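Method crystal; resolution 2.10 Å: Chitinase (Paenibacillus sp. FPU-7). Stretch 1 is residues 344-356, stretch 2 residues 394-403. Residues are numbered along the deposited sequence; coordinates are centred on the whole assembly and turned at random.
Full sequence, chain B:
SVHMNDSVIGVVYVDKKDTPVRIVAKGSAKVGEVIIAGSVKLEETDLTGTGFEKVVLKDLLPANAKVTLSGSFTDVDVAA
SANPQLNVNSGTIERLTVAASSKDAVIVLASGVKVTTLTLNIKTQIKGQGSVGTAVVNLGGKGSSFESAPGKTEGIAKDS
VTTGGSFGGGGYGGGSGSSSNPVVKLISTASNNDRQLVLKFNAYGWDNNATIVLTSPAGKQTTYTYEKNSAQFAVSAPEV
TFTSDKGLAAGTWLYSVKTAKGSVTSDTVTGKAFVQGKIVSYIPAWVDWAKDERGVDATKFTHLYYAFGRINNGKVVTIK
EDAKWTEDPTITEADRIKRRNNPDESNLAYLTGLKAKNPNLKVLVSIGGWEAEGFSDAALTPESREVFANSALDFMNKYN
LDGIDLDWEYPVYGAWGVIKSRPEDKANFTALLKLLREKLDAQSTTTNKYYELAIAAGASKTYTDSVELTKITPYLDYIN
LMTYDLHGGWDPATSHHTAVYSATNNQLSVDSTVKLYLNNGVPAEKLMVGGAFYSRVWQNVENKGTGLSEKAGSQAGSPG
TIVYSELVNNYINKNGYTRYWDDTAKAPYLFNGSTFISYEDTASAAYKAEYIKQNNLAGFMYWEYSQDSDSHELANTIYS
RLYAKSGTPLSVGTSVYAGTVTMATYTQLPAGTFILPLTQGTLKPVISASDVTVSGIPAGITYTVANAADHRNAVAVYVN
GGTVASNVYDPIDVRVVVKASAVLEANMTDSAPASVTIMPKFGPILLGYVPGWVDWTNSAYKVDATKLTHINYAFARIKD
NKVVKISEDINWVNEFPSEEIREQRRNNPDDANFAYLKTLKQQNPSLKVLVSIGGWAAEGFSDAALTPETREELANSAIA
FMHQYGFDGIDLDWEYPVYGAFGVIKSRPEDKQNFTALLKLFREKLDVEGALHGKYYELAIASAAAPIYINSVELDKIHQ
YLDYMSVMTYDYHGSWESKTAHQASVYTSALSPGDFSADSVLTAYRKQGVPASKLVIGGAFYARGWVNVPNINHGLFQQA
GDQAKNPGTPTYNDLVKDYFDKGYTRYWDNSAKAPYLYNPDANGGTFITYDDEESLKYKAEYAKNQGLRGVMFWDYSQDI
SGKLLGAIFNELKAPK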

# COMPACT_ATOMS: atom_id res chain seq x y z
N ASP B 344 10.45 -16.84 -11.59
CA ASP B 344 9.23 -16.08 -11.53
C ASP B 344 8.06 -16.87 -10.95
O ASP B 344 7.27 -16.34 -10.09
CB ASP B 344 8.91 -15.45 -12.88
CG ASP B 344 9.80 -14.28 -13.19
OD1 ASP B 344 9.62 -13.15 -12.58
OD2 ASP B 344 10.72 -14.50 -14.03
N GLU B 345 7.98 -18.15 -11.33
CA GLU B 345 6.85 -18.95 -10.93
C GLU B 345 6.99 -19.30 -9.48
O GLU B 345 6.01 -19.22 -8.72
CB GLU B 345 6.70 -20.21 -11.82
CG GLU B 345 6.47 -19.84 -13.29
CD GLU B 345 5.73 -20.90 -14.13
OE1 GLU B 345 5.85 -22.12 -13.83
OE2 GLU B 345 5.06 -20.49 -15.12
N SER B 346 8.18 -19.69 -9.07
CA SER B 346 8.42 -19.84 -7.64
C SER B 346 8.09 -18.52 -6.83
O SER B 346 7.47 -18.54 -5.75
CB SER B 346 9.91 -20.17 -7.44
OG SER B 346 10.14 -20.47 -6.09
N ASN B 347 8.54 -17.40 -7.37
CA ASN B 347 8.38 -16.09 -6.68
C ASN B 347 6.91 -15.82 -6.43
O ASN B 347 6.45 -15.69 -5.23
CB ASN B 347 8.98 -15.02 -7.54
CG ASN B 347 10.47 -14.85 -7.33
OD1 ASN B 347 11.05 -15.41 -6.45
ND2 ASN B 347 11.07 -14.04 -8.12
N LEU B 348 6.17 -15.83 -7.56
CA LEU B 348 4.74 -15.57 -7.57
C LEU B 348 4.00 -16.50 -6.64
O LEU B 348 3.10 -16.04 -5.94
CB LEU B 348 4.19 -15.66 -8.96
CG LEU B 348 3.88 -14.50 -9.90
CD1 LEU B 348 3.76 -13.14 -9.25
CD2 LEU B 348 4.76 -14.45 -11.14
N ALA B 349 4.37 -17.78 -6.58
CA ALA B 349 3.73 -18.70 -5.62
C ALA B 349 4.00 -18.32 -4.19
O ALA B 349 3.07 -18.32 -3.37
CB ALA B 349 4.17 -20.16 -5.87
N TYR B 350 5.24 -17.94 -3.87
CA TYR B 350 5.63 -17.57 -2.50
C TYR B 350 4.88 -16.32 -2.03
O TYR B 350 4.44 -16.26 -0.89
CB TYR B 350 7.16 -17.38 -2.35
CG TYR B 350 7.54 -16.74 -1.04
CD1 TYR B 350 7.76 -17.50 0.12
CD2 TYR B 350 7.67 -15.35 -0.96
CE1 TYR B 350 8.10 -16.88 1.34
CE2 TYR B 350 8.00 -14.74 0.25
CZ TYR B 350 8.21 -15.51 1.38
OH TYR B 350 8.52 -14.86 2.54
N LEU B 351 4.71 -15.37 -2.94
CA LEU B 351 4.13 -14.06 -2.64
C LEU B 351 2.60 -14.08 -2.42
O LEU B 351 2.09 -13.47 -1.43
CB LEU B 351 4.50 -13.03 -3.73
CG LEU B 351 6.03 -12.73 -3.84
CD1 LEU B 351 6.31 -11.98 -5.12
CD2 LEU B 351 6.57 -11.94 -2.64
N THR B 352 1.88 -14.80 -3.29
CA THR B 352 0.44 -14.99 -3.06
C THR B 352 0.21 -15.80 -1.80
O THR B 352 -0.75 -15.57 -1.12
CB THR B 352 -0.25 -15.63 -4.26
OG1 THR B 352 0.44 -16.83 -4.56
CG2 THR B 352 -0.17 -14.67 -5.48
N GLY B 353 1.14 -16.69 -1.48
CA GLY B 353 1.13 -17.47 -0.26
C GLY B 353 1.24 -16.65 1.00
O GLY B 353 0.92 -17.14 2.06
N LEU B 354 1.65 -15.38 0.89
CA LEU B 354 1.70 -14.49 2.06
C LEU B 354 0.32 -14.05 2.50
O LEU B 354 0.19 -13.51 3.60
CB LEU B 354 2.56 -13.24 1.81
CG LEU B 354 4.02 -13.51 1.49
CD1 LEU B 354 4.61 -12.21 1.00
CD2 LEU B 354 4.72 -14.09 2.70
N LYS B 355 -0.68 -14.30 1.66
CA LYS B 355 -2.09 -14.12 2.10
C LYS B 355 -2.47 -14.84 3.40
O LYS B 355 -3.31 -14.36 4.14
CB LYS B 355 -3.05 -14.47 1.00
CG LYS B 355 -3.01 -13.44 -0.11
CD LYS B 355 -3.89 -13.80 -1.29
CE LYS B 355 -3.61 -12.84 -2.44
NZ LYS B 355 -4.75 -12.68 -3.36
N ALA B 356 -1.86 -15.99 3.65
CA ALA B 356 -2.02 -16.70 4.91
C ALA B 356 -1.73 -15.76 6.07
O ALA B 356 -2.43 -15.81 7.06
CB ALA B 356 -1.10 -17.94 4.96
N ASP B 394 -4.64 -13.24 -18.92
CA ASP B 394 -4.07 -14.61 -18.73
C ASP B 394 -3.05 -14.68 -17.59
O ASP B 394 -3.09 -15.64 -16.74
CB ASP B 394 -3.42 -15.12 -20.03
CG ASP B 394 -4.46 -15.44 -21.13
OD1 ASP B 394 -5.58 -15.84 -20.76
OD2 ASP B 394 -4.18 -15.22 -22.34
N PHE B 395 -2.14 -13.68 -17.60
CA PHE B 395 -1.10 -13.60 -16.55
C PHE B 395 -1.75 -13.52 -15.20
O PHE B 395 -1.46 -14.39 -14.30
CB PHE B 395 -0.19 -12.41 -16.80
CG PHE B 395 1.12 -12.50 -16.07
CD1 PHE B 395 1.18 -12.28 -14.69
CD2 PHE B 395 2.29 -12.83 -16.75
CE1 PHE B 395 2.39 -12.38 -14.01
CE2 PHE B 395 3.49 -12.89 -16.07
CZ PHE B 395 3.53 -12.70 -14.70
N MET B 396 -2.68 -12.55 -15.08
CA MET B 396 -3.42 -12.29 -13.84
C MET B 396 -4.08 -13.55 -13.33
O MET B 396 -3.93 -13.94 -12.13
CB MET B 396 -4.45 -11.16 -14.04
CG MET B 396 -5.11 -10.66 -12.76
SD MET B 396 -6.51 -9.55 -13.01
CE MET B 396 -7.76 -10.83 -13.05
N ASN B 397 -4.81 -14.19 -14.24
CA ASN B 397 -5.50 -15.47 -13.94
C ASN B 397 -4.58 -16.61 -13.69
O ASN B 397 -4.84 -17.41 -12.75
CB ASN B 397 -6.48 -15.84 -15.06
CG ASN B 397 -7.58 -14.84 -15.16
OD1 ASN B 397 -7.92 -14.33 -16.24
ND2 ASN B 397 -8.11 -14.50 -14.00
N LYS B 398 -3.52 -16.72 -14.51
CA LYS B 398 -2.56 -17.84 -14.33
C LYS B 398 -2.00 -17.86 -12.93
O LYS B 398 -1.98 -18.90 -12.28
CB LYS B 398 -1.43 -17.77 -15.34
CG LYS B 398 -0.25 -18.75 -15.13
CD LYS B 398 0.56 -18.86 -16.43
CE LYS B 398 1.84 -19.68 -16.32
NZ LYS B 398 1.61 -21.11 -16.01
N TYR B 399 -1.60 -16.69 -12.40
CA TYR B 399 -1.02 -16.65 -11.03
C TYR B 399 -1.97 -16.28 -9.90
O TYR B 399 -1.53 -16.15 -8.75
CB TYR B 399 0.22 -15.76 -11.04
CG TYR B 399 1.24 -16.23 -12.08
CD1 TYR B 399 1.98 -17.38 -11.87
CD2 TYR B 399 1.43 -15.54 -13.24
CE1 TYR B 399 2.92 -17.80 -12.79
CE2 TYR B 399 2.33 -15.95 -14.19
CZ TYR B 399 3.10 -17.07 -13.94
OH TYR B 399 3.99 -17.50 -14.87
N ASN B 400 -3.27 -16.23 -10.20
CA ASN B 400 -4.32 -15.95 -9.20
C ASN B 400 -4.17 -14.56 -8.54
O ASN B 400 -4.33 -14.40 -7.34
CB ASN B 400 -4.35 -17.03 -8.11
CG ASN B 400 -4.63 -18.43 -8.68
OD1 ASN B 400 -5.56 -18.64 -9.49
ND2 ASN B 400 -3.83 -19.39 -8.24
N LEU B 401 -3.90 -13.58 -9.37
CA LEU B 401 -3.66 -12.22 -8.89
C LEU B 401 -4.97 -11.44 -8.82
O LEU B 401 -6.00 -11.82 -9.41
CB LEU B 401 -2.68 -11.51 -9.83
CG LEU B 401 -1.37 -12.27 -10.06
CD1 LEU B 401 -0.50 -11.54 -11.03
CD2 LEU B 401 -0.64 -12.59 -8.74
N ASP B 402 -4.88 -10.29 -8.16
CA ASP B 402 -6.00 -9.49 -7.85
C ASP B 402 -6.13 -8.31 -8.73
O ASP B 402 -7.02 -7.48 -8.53
CB ASP B 402 -5.91 -9.09 -6.42
CG ASP B 402 -5.90 -10.28 -5.49
OD1 ASP B 402 -6.92 -10.99 -5.44
OD2 ASP B 402 -4.89 -10.50 -4.75
N GLY B 403 -5.30 -8.19 -9.75
CA GLY B 403 -5.43 -7.03 -10.64
C GLY B 403 -4.19 -6.77 -11.43
O GLY B 403 -3.24 -7.54 -11.37
O HOH W 1 0.86 -17.04 -7.53

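This is a small helix-to-helix-end contact in which one leucine packs on a tyrosine ring, with a salt bridge at each end and a water linking the Thr352 hydroxyl to the Tyr399 carbonyl between. Glu345, Leu348 and Thr352 recur every three or four residues, the spacing that brings side chains to one side of a helix, and Lys355 continues the spacing into the 3-10 segment after it; together they meet the end of the other helix and the loop that follows it.

Leu348 is the centre. Its CA-to-CB bond points toward the partner, and its CD2 sits 3.9 Å from the centroid of the Tyr399 ring, almost on the ring normal, so a methyl group makes a CH-pi contact with the face. The same CD2 lies 4.2 Å from Phe395 CZ, while Leu348 CD1 reaches Leu401 CD2 at 4.5 Å. A branched apolar chain suits this buried place, because its two methyls reach different neighbours: CD2 the two rings, CD1 Leu401. Its chi1 of -99° and chi2 of -18° both fall between the usual wells.

Tyr399 combines two roles: its face takes the leucine, and at its edge, near the ring plane, Glu345 OE2 lies 3.2 Å from Tyr399 OH, within hydrogen-bonding reach. That carboxylate also forms a long salt bridge, Glu345 OE2 to Lys398 NZ at 3.6 Å, on the exposed side, where long charged chains can remain solvated.

Thr352, with chi1 in p, uses both branches. Its CG2 packs 3.9 Å from Leu401 CD2, and its OG1 hydrogen-bonds at 3.0 Å to a water that donates to Tyr399 O at 2.8 Å, giving this carbonyl near the helix end a polar partner.

At the far end, Lys355 extends with chi2 to chi4 all t, placing NZ 2.6 Å from OD2 of the buried Asp402. This short salt bridge pairs the aspartate's charge, and OD2 is also hydrogen-bonded elsewhere in the structure.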